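Local structure of carbohydrate oxidase (Microdochium nivale, 3RJA) at residues L61-K66 with D461-P466; G191-I196 with K452-F457; M433-A438 with A468-K473. The protein oxidises the C1 hydroxyl of mono-, oligo- and polysaccharides to the lactone with an FAD cofactor, passing the electrons to oxygen to give hydrogen peroxide. One frame throughout, in Å; residues are numbered along the deposited sequence.

Contact 1 of 3, residues L61-K66 with D461-P466; sequences LKVSAK and DRFYYP. With FAD (flavin-adenine dinucleotide), chain B.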
loop_
_atom_site.group_PDB
_atom_site.type_symbol
_atom_site.label_atom_id
_atom_site.label_comp_id
_atom_site.label_asym_id
_atom_site.label_seq_id
_atom_site.Cartn_x
_atom_site.Cartn_y
_atom_site.Cartn_z
ATOM N N LEU A 61 -22.498 3.441 16.658
ATOM C CA LEU A 61 -21.611 2.395 16.159
ATOM C C LEU A 61 -20.337 3.018 15.583
ATOM O O LEU A 61 -20.374 4.149 15.086
ATOM C CB LEU A 61 -22.328 1.578 15.083
ATOM C CG LEU A 61 -23.678 0.932 15.445
ATOM C CD1 LEU A 61 -24.368 0.354 14.188
ATOM C CD2 LEU A 61 -23.519 -0.180 16.524
ATOM N N LYS A 62 -19.231 2.279 15.612
ATOM C CA LYS A 62 -18.054 2.635 14.806
ATOM C C LYS A 62 -18.314 2.176 13.368
ATOM O O LYS A 62 -18.986 1.136 13.119
ATOM C CB LYS A 62 -16.771 1.987 15.360
ATOM C CG LYS A 62 -16.491 2.304 16.857
ATOM C CD LYS A 62 -16.604 3.810 17.121
ATOM C CE LYS A 62 -16.069 4.211 18.519
ATOM N NZ LYS A 62 -16.021 5.693 18.708
ATOM N N VAL A 63 -17.797 2.952 12.422
ATOM C CA VAL A 63 -17.962 2.596 11.025
ATOM C C VAL A 63 -16.609 2.454 10.300
ATOM O O VAL A 63 -15.718 3.284 10.448
ATOM C CB VAL A 63 -19.034 3.498 10.303
ATOM C CG1 VAL A 63 -18.879 4.920 10.660
ATOM C CG2 VAL A 63 -19.010 3.320 8.782
ATOM N N SER A 64 -16.451 1.366 9.544
ATOM C CA SER A 64 -15.213 1.194 8.788
ATOM C C SER A 64 -15.502 0.915 7.311
ATOM O O SER A 64 -16.369 0.091 6.984
ATOM C CB SER A 64 -14.357 0.100 9.443
ATOM O OG SER A 64 -13.924 0.518 10.756
ATOM N N ALA A 65 -14.782 1.601 6.415
ATOM C CA ALA A 65 -14.912 1.313 4.960
ATOM C C ALA A 65 -13.982 0.178 4.511
ATOM O O ALA A 65 -12.840 0.085 4.964
ATOM C CB ALA A 65 -14.658 2.546 4.158
ATOM N N LYS A 66 -14.476 -0.697 3.647
ATOM C CA LYS A 66 -13.635 -1.743 3.064
ATOM C C LYS A 66 -13.724 -1.544 1.564
ATOM O O LYS A 66 -14.819 -1.545 1.022
ATOM C CB LYS A 66 -14.112 -3.168 3.441
ATOM C CG LYS A 66 -13.112 -4.285 3.026
ATOM C CD LYS A 66 -13.192 -5.556 3.938
ATOM C CE LYS A 66 -14.383 -6.456 3.557
ATOM N NZ LYS A 66 -14.288 -6.972 2.183
ATOM N N ASP A 461 -14.155 9.930 17.101
ATOM C CA ASP A 461 -13.534 8.656 16.706
ATOM C C ASP A 461 -14.591 7.712 16.072
ATOM O O ASP A 461 -14.608 6.499 16.331
ATOM C CB ASP A 461 -12.901 8.005 17.940
ATOM C CG ASP A 461 -11.499 7.449 17.677
ATOM O OD1 ASP A 461 -10.999 7.503 16.533
ATOM O OD2 ASP A 461 -10.913 6.923 18.640
ATOM N N ARG A 462 -15.479 8.289 15.264
ATOM C CA ARG A 462 -16.551 7.548 14.593
ATOM C C ARG A 462 -15.975 6.472 13.662
ATOM O O ARG A 462 -16.564 5.394 13.481
ATOM C CB ARG A 462 -17.431 8.524 13.797
ATOM C CG ARG A 462 -18.491 7.876 12.897
ATOM C CD ARG A 462 -19.567 7.208 13.721
ATOM N NE ARG A 462 -20.226 8.143 14.631
ATOM C CZ ARG A 462 -20.589 7.831 15.872
ATOM N NH1 ARG A 462 -20.341 6.615 16.321
ATOM N NH2 ARG A 462 -21.193 8.717 16.662
ATOM N N PHE A 463 -14.831 6.778 13.068
ATOM C CA PHE A 463 -14.175 5.866 12.142
ATOM C C PHE A 463 -13.077 5.036 12.807
ATOM O O PHE A 463 -12.194 4.523 12.129
ATOM C CB PHE A 463 -13.613 6.632 10.945
ATOM C CG PHE A 463 -14.658 7.388 10.159
ATOM C CD1 PHE A 463 -15.674 6.706 9.480
ATOM C CD2 PHE A 463 -14.587 8.777 10.045
ATOM C CE1 PHE A 463 -16.634 7.406 8.731
ATOM C CE2 PHE A 463 -15.537 9.488 9.282
ATOM C CZ PHE A 463 -16.570 8.797 8.636
ATOM N N TYR A 464 -13.153 4.887 14.131
ATOM C CA TYR A 464 -12.125 4.190 14.914
ATOM C C TYR A 464 -11.648 2.852 14.364
ATOM O O TYR A 464 -12.447 2.012 13.893
ATOM C CB TYR A 464 -12.652 3.905 16.309
ATOM C CG TYR A 464 -11.745 3.023 17.148
ATOM C CD1 TYR A 464 -10.628 3.556 17.811
ATOM C CD2 TYR A 464 -12.002 1.659 17.276
ATOM C CE1 TYR A 464 -9.792 2.737 18.608
ATOM C CE2 TYR A 464 -11.171 0.830 18.055
ATOM C CZ TYR A 464 -10.078 1.368 18.712
ATOM O OH TYR A 464 -9.275 0.541 19.462
ATOM N N TYR A 465 -10.338 2.653 14.477
ATOM C CA TYR A 465 -9.757 1.332 14.420
ATOM C C TYR A 465 -8.486 1.381 15.265
ATOM O O TYR A 465 -7.997 2.474 15.583
ATOM C CB TYR A 465 -9.506 0.888 12.962
ATOM C CG TYR A 465 -8.479 1.682 12.137
ATOM C CD1 TYR A 465 -8.830 2.884 11.496
ATOM C CD2 TYR A 465 -7.176 1.198 11.939
ATOM C CE1 TYR A 465 -7.885 3.603 10.714
ATOM C CE2 TYR A 465 -6.232 1.904 11.148
ATOM C CZ TYR A 465 -6.597 3.093 10.519
ATOM O OH TYR A 465 -5.667 3.803 9.711
ATOM N N PRO A 466 -7.929 0.212 15.611
ATOM C CA PRO A 466 -6.911 0.276 16.665
ATOM C C PRO A 466 -5.600 0.999 16.311
ATOM O O PRO A 466 -4.780 1.236 17.215
ATOM C CB PRO A 466 -6.647 -1.213 16.999
ATOM C CG PRO A 466 -7.929 -1.892 16.654
ATOM C CD PRO A 466 -8.365 -1.177 15.361
HETATM P PA FAD B . -8.959 -2.123 2.708
HETATM O O1A FAD B . -10.320 -2.166 2.066
HETATM O O2A FAD B . -8.660 -3.267 3.642
HETATM O O5B FAD B . -8.810 -0.744 3.515
HETATM C C5B FAD B . -7.530 -0.341 3.991
HETATM C C4B FAD B . -7.714 0.862 4.932
HETATM O O4B FAD B . -8.235 1.970 4.198
HETATM C C3B FAD B . -8.704 0.588 6.063
HETATM O O3B FAD B . -8.356 1.406 7.183
HETATM C C2B FAD B . -10.002 1.120 5.464
HETATM O O2B FAD B . -11.022 1.452 6.376
HETATM C C1B FAD B . -9.483 2.341 4.719
HETATM N N9A FAD B . -10.377 2.677 3.614
HETATM C C8A FAD B . -10.898 1.829 2.642
HETATM N N7A FAD B . -11.678 2.589 1.826
HETATM C C5A FAD B . -11.637 3.865 2.243
HETATM C C6A FAD B . -12.255 5.024 1.764
HETATM N N6A FAD B . -13.051 4.987 0.672
HETATM N N1A FAD B . -11.996 6.214 2.422
HETATM C C2A FAD B . -11.183 6.244 3.551
HETATM N N3A FAD B . -10.603 5.095 4.050
HETATM C C4A FAD B . -10.828 3.929 3.382
HETATM N N1 FAD B . 1.138 -1.763 -1.284
HETATM C C2 FAD B . 1.984 -0.932 -2.028
HETATM O O2 FAD B . 2.236 0.225 -1.673
HETATM N N3 FAD B . 2.483 -1.442 -3.224
HETATM C C4 FAD B . 2.124 -2.651 -3.788
HETATM O O4 FAD B . 2.530 -2.983 -4.925
HETATM C C4X FAD B . 1.264 -3.525 -2.932
HETATM N N5 FAD B . 0.880 -4.712 -3.371
HETATM C C5X FAD B . 0.004 -5.496 -2.658
HETATM C C6 FAD B . -0.470 -6.724 -3.187
HETATM C C7 FAD B . -1.451 -7.451 -2.541
HETATM C C7M FAD B . -1.947 -8.794 -3.117
HETATM C C8 FAD B . -2.077 -6.892 -1.401
HETATM C C8M FAD B . -3.176 -7.638 -0.671
HETATM C C9 FAD B . -1.582 -5.728 -0.833
HETATM C C9A FAD B . -0.554 -4.994 -1.458
HETATM N N10 FAD B . -0.126 -3.731 -0.981
HETATM C C10 FAD B . 0.851 -3.012 -1.653
HETATM C "C1'" FAD B . -0.699 -3.201 0.299
HETATM C "C2'" FAD B . -1.853 -2.249 0.013
HETATM O "O2'" FAD B . -1.335 -1.016 -0.470
HETATM C "C3'" FAD B . -2.618 -1.970 1.287
HETATM O "O3'" FAD B . -3.008 -3.182 1.896
HETATM C "C4'" FAD B . -3.837 -1.086 0.975
HETATM O "O4'" FAD B . -4.178 -0.361 2.116
HETATM C "C5'" FAD B . -5.021 -1.912 0.466
HETATM O "O5'" FAD B . -6.095 -1.062 0.171
HETATM P P FAD B . -7.594 -1.685 0.136
HETATM O O1P FAD B . -8.582 -0.643 -0.296
HETATM O O2P FAD B . -7.606 -2.933 -0.748
HETATM O O3P FAD B . -7.730 -2.124 1.669
HETATM O O HOH W 1 -13.116 5.094 20.450
HETATM O O HOH W 2 -12.333 2.564 10.269
#
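Val63 N gives a nearly straight hydrogen bond to Arg462 O at 2.9 Å (168° at the hydrogen), the one backbone-to-backbone bond joining 61-66 to 461-466. Just beyond it Phe463 CA lies 3.5 Å from Val63 O in a CA-H...O contact, and the same carbonyl oxygen sits at the edge of the Phe463 ring, in its plane. Val63 CG1 meets both Arg462 CG and, 3.9 Å away, Phe463 CD1, so a single methyl covers two neighbours in the turn.

Two cations close the outer end. In one of its two modelled conformers Arg462, bent at its second and third torsions, has NH1 hydrogen-bonded to Leu61 O at 2.8 Å, above the carbonyl plane. Lys62 folds at chi2 (-49°), laying CD against Tyr464 CB, and its NZ reaches Asp461 O at 2.9 Å. That oxygen also takes Tyr464 N, the closing bond of the type I turn from Asp461 to Tyr464, from the opposite face of its plane.

At the inner end a water bridges Ser64 OG and Phe463 O, while His83 is a further partner of the hydroxyl. In the second shell, the carboxylate of Asp458 holds the N-H groups of Arg462 and Phe463, and Asp461 is paired with Arg435.

Strand 63-66 is an outermost strand of a three-stranded parallel sheet, bonded along its other side to 84-87. Ala65 O accepts the ribose hydroxyl O2B of FAD at 2.7 Å: this is the cofactor site of the FAD-binding domain, with the C-terminal berberine-like region laid against the strand that lines it.

Contact 2 of 3, residues G191-I196 with K452-F457; sequences GSNFGI and KLKAKF. With FAD (flavin-adenine dinucleotide), chain B.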
loop_
_atom_site.group_PDB
_atom_site.type_symbol
_atom_site.label_atom_id
_atom_site.label_comp_id
_atom_site.label_asym_id
_atom_site.label_seq_id
_atom_site.Cartn_x
_atom_site.Cartn_y
_atom_site.Cartn_z
ATOM N N GLY A 191 -5.444 8.744 4.932
ATOM C CA GLY A 191 -6.818 9.005 4.522
ATOM C C GLY A 191 -7.893 8.242 5.269
ATOM O O GLY A 191 -9.030 8.717 5.380
ATOM N N SER A 192 -7.541 7.082 5.815
ATOM C CA SER A 192 -8.511 6.285 6.542
ATOM C C SER A 192 -9.021 6.987 7.795
ATOM O O SER A 192 -10.040 6.593 8.342
ATOM C CB SER A 192 -7.912 4.924 6.922
ATOM O OG SER A 192 -6.650 5.075 7.559
ATOM N N ASN A 193 -8.263 7.983 8.271
ATOM C CA ASN A 193 -8.578 8.720 9.500
ATOM C C ASN A 193 -9.713 9.751 9.439
ATOM O O ASN A 193 -10.313 10.068 10.483
ATOM C CB ASN A 193 -7.292 9.381 10.052
ATOM C CG ASN A 193 -6.397 8.389 10.709
ATOM O OD1 ASN A 193 -6.717 7.887 11.786
ATOM N ND2 ASN A 193 -5.285 8.033 10.040
ATOM N N PHE A 194 -10.040 10.247 8.242
ATOM C CA PHE A 194 -10.793 11.511 8.159
ATOM C C PHE A 194 -12.180 11.490 7.565
ATOM O O PHE A 194 -12.883 12.494 7.628
ATOM C CB PHE A 194 -9.928 12.593 7.508
ATOM C CG PHE A 194 -8.579 12.733 8.191
ATOM C CD1 PHE A 194 -8.507 13.229 9.494
ATOM C CD2 PHE A 194 -7.395 12.288 7.551
ATOM C CE1 PHE A 194 -7.268 13.319 10.171
ATOM C CE2 PHE A 194 -6.136 12.367 8.229
ATOM C CZ PHE A 194 -6.088 12.892 9.530
ATOM N N GLY A 195 -12.574 10.349 6.996
ATOM C CA GLY A 195 -13.935 10.171 6.469
ATOM C C GLY A 195 -13.916 9.007 5.540
ATOM O O GLY A 195 -12.960 8.224 5.558
ATOM N N ILE A 196 -14.953 8.867 4.711
ATOM C CA ILE A 196 -14.951 7.796 3.696
ATOM C C ILE A 196 -14.865 8.512 2.338
ATOM O O ILE A 196 -15.782 9.283 1.974
ATOM C CB ILE A 196 -16.188 6.895 3.827
ATOM C CG1 ILE A 196 -16.197 6.252 5.216
ATOM C CG2 ILE A 196 -16.237 5.834 2.678
ATOM C CD1 ILE A 196 -17.431 5.452 5.562
ATOM N N LYS A 452 -4.243 16.844 15.453
ATOM C CA LYS A 452 -5.066 18.051 15.417
ATOM C C LYS A 452 -6.178 17.912 14.358
ATOM O O LYS A 452 -7.364 18.154 14.630
ATOM C CB LYS A 452 -4.188 19.281 15.132
ATOM C CG LYS A 452 -3.096 19.531 16.193
ATOM C CD LYS A 452 -2.697 21.015 16.275
ATOM C CE LYS A 452 -1.435 21.211 17.097
ATOM N NZ LYS A 452 -0.974 22.645 17.087
ATOM N N LEU A 453 -5.788 17.521 13.146
ATOM C CA LEU A 453 -6.760 17.342 12.054
ATOM C C LEU A 453 -7.826 16.276 12.404
ATOM O O LEU A 453 -8.986 16.382 12.008
ATOM C CB LEU A 453 -6.025 16.951 10.768
ATOM C CG LEU A 453 -6.797 17.060 9.478
ATOM C CD1 LEU A 453 -7.027 18.556 9.138
ATOM C CD2 LEU A 453 -5.963 16.388 8.395
ATOM N N LYS A 454 -7.428 15.265 13.161
ATOM C CA LYS A 454 -8.335 14.238 13.647
ATOM C C LYS A 454 -9.370 14.819 14.612
ATOM O O LYS A 454 -10.560 14.481 14.530
ATOM C CB LYS A 454 -7.537 13.119 14.345
ATOM C CG LYS A 454 -8.339 11.895 14.761
ATOM C CD LYS A 454 -8.770 11.022 13.557
ATOM C CE LYS A 454 -9.610 9.868 14.044
ATOM N NZ LYS A 454 -9.953 8.894 12.966
ATOM N N ALA A 455 -8.912 15.676 15.534
ATOM C CA ALA A 455 -9.796 16.338 16.500
ATOM C C ALA A 455 -10.784 17.215 15.715
ATOM O O ALA A 455 -11.954 17.295 16.072
ATOM C CB ALA A 455 -8.977 17.195 17.535
ATOM N N LYS A 456 -10.317 17.843 14.637
ATOM C CA LYS A 456 -11.202 18.654 13.802
ATOM C C LYS A 456 -12.266 17.858 13.019
ATOM O O LYS A 456 -13.437 18.255 12.986
ATOM C CB LYS A 456 -10.411 19.506 12.824
ATOM C CG LYS A 456 -11.321 20.402 11.920
ATOM C CD LYS A 456 -10.541 21.449 11.134
ATOM C CE LYS A 456 -11.473 22.204 10.214
ATOM N NZ LYS A 456 -10.622 23.043 9.298
ATOM N N PHE A 457 -11.855 16.769 12.363
ATOM C CA PHE A 457 -12.757 16.049 11.449
ATOM C C PHE A 457 -13.440 14.823 12.009
ATOM O O PHE A 457 -14.547 14.510 11.595
ATOM C CB PHE A 457 -12.067 15.742 10.102
ATOM C CG PHE A 457 -11.955 16.956 9.236
ATOM C CD1 PHE A 457 -13.089 17.472 8.603
ATOM C CD2 PHE A 457 -10.744 17.651 9.138
ATOM C CE1 PHE A 457 -13.010 18.646 7.827
ATOM C CE2 PHE A 457 -10.644 18.818 8.369
ATOM C CZ PHE A 457 -11.765 19.328 7.717
HETATM P PA FAD B . -8.959 -2.123 2.708
HETATM O O1A FAD B . -10.320 -2.166 2.066
HETATM O O2A FAD B . -8.660 -3.267 3.642
HETATM O O5B FAD B . -8.810 -0.744 3.515
HETATM C C5B FAD B . -7.530 -0.341 3.991
HETATM C C4B FAD B . -7.714 0.862 4.932
HETATM O O4B FAD B . -8.235 1.970 4.198
HETATM C C3B FAD B . -8.704 0.588 6.063
HETATM O O3B FAD B . -8.356 1.406 7.183
HETATM C C2B FAD B . -10.002 1.120 5.464
HETATM O O2B FAD B . -11.022 1.452 6.376
HETATM C C1B FAD B . -9.483 2.341 4.719
HETATM N N9A FAD B . -10.377 2.677 3.614
HETATM C C8A FAD B . -10.898 1.829 2.642
HETATM N N7A FAD B . -11.678 2.589 1.826
HETATM C C5A FAD B . -11.637 3.865 2.243
HETATM C C6A FAD B . -12.255 5.024 1.764
HETATM N N6A FAD B . -13.051 4.987 0.672
HETATM N N1A FAD B . -11.996 6.214 2.422
HETATM C C2A FAD B . -11.183 6.244 3.551
HETATM N N3A FAD B . -10.603 5.095 4.050
HETATM C C4A FAD B . -10.828 3.929 3.382
HETATM N N1 FAD B . 1.138 -1.763 -1.284
HETATM C C2 FAD B . 1.984 -0.932 -2.028
HETATM O O2 FAD B . 2.236 0.225 -1.673
HETATM N N3 FAD B . 2.483 -1.442 -3.224
HETATM C C4 FAD B . 2.124 -2.651 -3.788
HETATM O O4 FAD B . 2.530 -2.983 -4.925
HETATM C C4X FAD B . 1.264 -3.525 -2.932
HETATM N N5 FAD B . 0.880 -4.712 -3.371
HETATM C C5X FAD B . 0.004 -5.496 -2.658
HETATM C C6 FAD B . -0.470 -6.724 -3.187
HETATM C C7 FAD B . -1.451 -7.451 -2.541
HETATM C C7M FAD B . -1.947 -8.794 -3.117
HETATM C C8 FAD B . -2.077 -6.892 -1.401
HETATM C C8M FAD B . -3.176 -7.638 -0.671
HETATM C C9 FAD B . -1.582 -5.728 -0.833
HETATM C C9A FAD B . -0.554 -4.994 -1.458
HETATM N N10 FAD B . -0.126 -3.731 -0.981
HETATM C C10 FAD B . 0.851 -3.012 -1.653
HETATM C "C1'" FAD B . -0.699 -3.201 0.299
HETATM C "C2'" FAD B . -1.853 -2.249 0.013
HETATM O "O2'" FAD B . -1.335 -1.016 -0.470
HETATM C "C3'" FAD B . -2.618 -1.970 1.287
HETATM O "O3'" FAD B . -3.008 -3.182 1.896
HETATM C "C4'" FAD B . -3.837 -1.086 0.975
HETATM O "O4'" FAD B . -4.178 -0.361 2.116
HETATM C "C5'" FAD B . -5.021 -1.912 0.466
HETATM O "O5'" FAD B . -6.095 -1.062 0.171
HETATM P P FAD B . -7.594 -1.685 0.136
HETATM O O1P FAD B . -8.582 -0.643 -0.296
HETATM O O2P FAD B . -7.606 -2.933 -0.748
HETATM O O3P FAD B . -7.730 -2.124 1.669
HETATM O O HOH W 3 -14.814 12.979 9.362
#
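Phe194 and Phe457 bring the backbones closest, with 5.9 Å between their CA atoms, where the short 3-10 segment 191-193 runs out against the last turns of helix 447-457. The Phe194 ring carries the packing. Leu453 CD2 stands over one face in a CH-pi contact, 3.9 Å from the centroid and 19° off the normal, displaced toward the rim. The opposite face is filled over its centre by CB of the preceding residue, Asn193, while Lys454 N lies at the edge, in the plane of the ring. Covered on both faces, the ring probably has little freedom to tilt.

Lys454 crosses Asn193 at about a right angle. Its CG is anti to the backbone N (chi1 -173°) and the chain bends once, at chi2, before NZ bonds Asn193 O at 2.8 Å in the carbonyl plane, on a lone pair. Asn193 OD1 turns instead to Val469 N. A water donates to both Phe194 O and Phe457 O, its oxygen 2.7 Å from Phe457 O.

Helix 181-190 flanks the packing, Leu183 touching both phenylalanines. The loop then leads into strand 196-206, and Ser192, Gly195 and Ile196 lie against the adenine of FAD.

Contact 3 of 3, residues M433-A438 with A468-K473; sequences MDRDYA and AVRPVK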
loop_
_atom_site.group_PDB
_atom_site.type_symbol
_atom_site.label_atom_id
_atom_site.label_comp_id
_atom_site.label_asym_id
_atom_site.label_seq_id
_atom_site.Cartn_x
_atom_site.Cartn_y
_atom_site.Cartn_z
ATOM N N MET A 433 0.949 -3.704 17.393
ATOM C CA MET A 433 1.474 -2.505 18.040
ATOM C C MET A 433 0.275 -1.718 18.619
ATOM O O MET A 433 -0.793 -1.660 17.990
ATOM C CB MET A 433 2.227 -1.632 17.033
ATOM C CG MET A 433 3.530 -2.243 16.428
ATOM S SD MET A 433 4.317 -1.168 15.160
ATOM C CE MET A 433 3.094 -1.155 13.859
ATOM N N ASP A 434 0.433 -1.124 19.805
ATOM C CA ASP A 434 -0.657 -0.375 20.388
ATOM C C ASP A 434 -0.859 0.915 19.585
ATOM O O ASP A 434 0.003 1.277 18.782
ATOM C CB ASP A 434 -0.458 -0.133 21.895
ATOM C CG ASP A 434 0.674 0.854 22.222
ATOM O OD1 ASP A 434 0.968 1.796 21.461
ATOM O OD2 ASP A 434 1.256 0.707 23.316
ATOM N N ARG A 435 -1.993 1.590 19.803
ATOM C CA ARG A 435 -2.390 2.781 19.032
ATOM C C ARG A 435 -1.346 3.907 19.012
ATOM O O ARG A 435 -1.087 4.521 17.964
ATOM C CB ARG A 435 -3.736 3.318 19.574
ATOM C CG ARG A 435 -4.392 4.344 18.664
ATOM C CD ARG A 435 -5.813 4.698 19.108
ATOM N NE ARG A 435 -6.435 5.654 18.190
ATOM C CZ ARG A 435 -7.674 6.122 18.333
ATOM N NH1 ARG A 435 -8.430 5.742 19.367
ATOM N NH2 ARG A 435 -8.154 6.978 17.445
ATOM N N ASP A 436 -0.748 4.192 20.167
ATOM C CA ASP A 436 0.238 5.272 20.239
ATOM C C ASP A 436 1.537 4.938 19.518
ATOM O O ASP A 436 2.082 5.773 18.796
ATOM C CB ASP A 436 0.545 5.654 21.697
ATOM C CG ASP A 436 -0.677 6.128 22.448
ATOM O OD1 ASP A 436 -1.521 6.862 21.891
ATOM O OD2 ASP A 436 -0.805 5.733 23.616
ATOM N N TYR A 437 2.056 3.741 19.743
ATOM C CA TYR A 437 3.311 3.346 19.131
ATOM C C TYR A 437 3.141 3.248 17.612
ATOM O O TYR A 437 3.961 3.767 16.860
ATOM C CB TYR A 437 3.809 2.021 19.720
ATOM C CG TYR A 437 5.164 1.599 19.202
ATOM C CD1 TYR A 437 6.344 2.103 19.760
ATOM C CD2 TYR A 437 5.280 0.683 18.154
ATOM C CE1 TYR A 437 7.598 1.700 19.281
ATOM C CE2 TYR A 437 6.546 0.272 17.672
ATOM C CZ TYR A 437 7.691 0.785 18.239
ATOM O OH TYR A 437 8.929 0.383 17.747
ATOM N N ALA A 438 2.073 2.582 17.173
ATOM C CA ALA A 438 1.835 2.365 15.734
ATOM C C ALA A 438 1.767 3.701 15.013
ATOM O O ALA A 438 2.425 3.892 13.999
ATOM C CB ALA A 438 0.548 1.588 15.518
ATOM N N ALA A 468 -5.790 3.912 14.242
ATOM C CA ALA A 468 -6.190 5.269 13.876
ATOM C C ALA A 468 -5.363 6.248 14.694
ATOM O O ALA A 468 -5.017 5.965 15.848
ATOM C CB ALA A 468 -7.713 5.502 14.166
ATOM N N VAL A 469 -5.070 7.398 14.102
ATOM C CA VAL A 469 -4.497 8.532 14.808
ATOM C C VAL A 469 -5.462 8.976 15.942
ATOM O O VAL A 469 -6.671 9.009 15.742
ATOM C CB VAL A 469 -4.248 9.670 13.778
ATOM C CG1 VAL A 469 -3.989 10.985 14.439
ATOM C CG2 VAL A 469 -3.058 9.304 12.836
ATOM N N ARG A 470 -4.945 9.295 17.130
ATOM C CA ARG A 470 -5.810 9.860 18.192
ATOM C C ARG A 470 -6.223 11.306 17.893
ATOM O O ARG A 470 -5.392 12.090 17.451
ATOM C CB ARG A 470 -5.133 9.834 19.569
ATOM C CG ARG A 470 -4.884 8.476 20.142
ATOM C CD ARG A 470 -4.451 8.554 21.640
ATOM N NE ARG A 470 -4.116 7.217 22.127
ATOM C CZ ARG A 470 -5.019 6.320 22.511
ATOM N NH1 ARG A 470 -6.317 6.613 22.473
ATOM N NH2 ARG A 470 -4.628 5.125 22.937
ATOM N N PRO A 471 -7.513 11.647 18.121
ATOM C CA PRO A 471 -7.942 13.042 18.107
ATOM C C PRO A 471 -7.347 13.781 19.317
ATOM O O PRO A 471 -7.633 13.425 20.460
ATOM C CB PRO A 471 -9.467 12.951 18.259
ATOM C CG PRO A 471 -9.708 11.643 18.892
ATOM C CD PRO A 471 -8.625 10.728 18.413
ATOM N N VAL A 472 -6.506 14.774 19.053
ATOM C CA VAL A 472 -5.927 15.607 20.117
ATOM C C VAL A 472 -6.113 17.081 19.759
ATOM O O VAL A 472 -5.442 17.593 18.861
ATOM C CB VAL A 472 -4.423 15.307 20.338
ATOM C CG1 VAL A 472 -3.919 16.031 21.588
ATOM C CG2 VAL A 472 -4.189 13.816 20.471
ATOM N N LYS A 473 -7.047 17.749 20.442
ATOM C CA LYS A 473 -7.255 19.194 20.280
ATOM C C LYS A 473 -5.932 19.949 20.439
ATOM O O LYS A 473 -5.129 19.680 21.339
ATOM C CB LYS A 473 -8.258 19.715 21.311
ATOM C CG LYS A 473 -9.701 19.346 21.040
ATOM C CD LYS A 473 -10.627 20.025 22.046
ATOM C CE LYS A 473 -12.090 19.936 21.625
ATOM N NZ LYS A 473 -12.942 20.849 22.446
ATOM O OXT LYS A 473 -5.619 20.837 19.651
HETATM O O HOH W 4 -2.127 3.510 22.693
#
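Arg435 reaches from the first turn of helix 435-443 to Ala468 and Val469 in the C-terminal tail, and its extended side chain makes the tight part of the contact. CG is anti to the backbone N (chi1 -167°), and NE reaches Ala468 O at 2.8 Å with 160° at the hydrogen. From the same guanidinium, NH2 bonds Val469 O at 3.0 Å and lies beside Ala468 CB. Both donors stand above the planes of the carbonyls they serve, and NH1 turns to the carboxylate of Asp461. An alanine at Arg435 would probably leave the carbonyls of Ala468 and Val469 without these donors and Asp461 without its salt bridge to this arginine, setting the tail freer to shift.

The solvent side is built from Asp436 and Arg470, both exposed. Arg470 NE meets Asp436 OD1 at 2.6 Å on the syn side, a salt bridge whose carboxylate and guanidinium planes are turned 53° apart. A water joins Arg470 NH2 to Asp436 N. The aliphatic CD of Arg435 sits over the centre of the Arg470 guanidinium, and Arg470 CG in turn covers a face of the Arg435 guanidinium.

Asp434 caps the helix, its OD1 accepting from Tyr437 N. The two arginines come within 3.9 Å of each other at their NH1 atoms, and since each has a carboxylate partner, Asp461 for one and Asp436 for the other, their repulsion is likely to be largely offset.

In the fold
All three contacts hold the C-terminal part of the chain, on one side of the molecule. Contact 2 is the buried one, built round an aromatic ring; contact 1 is partly buried, its three bonds all ending on backbone carbonyls, two of them given by cationic side chains, and contact 3 is charged and runs out to solvent. Contacts 1 and 2 both touch FAD and join the berberine-like region to the cofactor-binding part, whereas contact 3 lies within that region. They interlock: Tyr465 of contact 1 meets Ser192 of contact 2, the Phe463 ring packs on Gly195 and Ile196, Lys454 packs on Val469 and Pro471, and Tyr464 touches Arg435 between contacts 1 and 3.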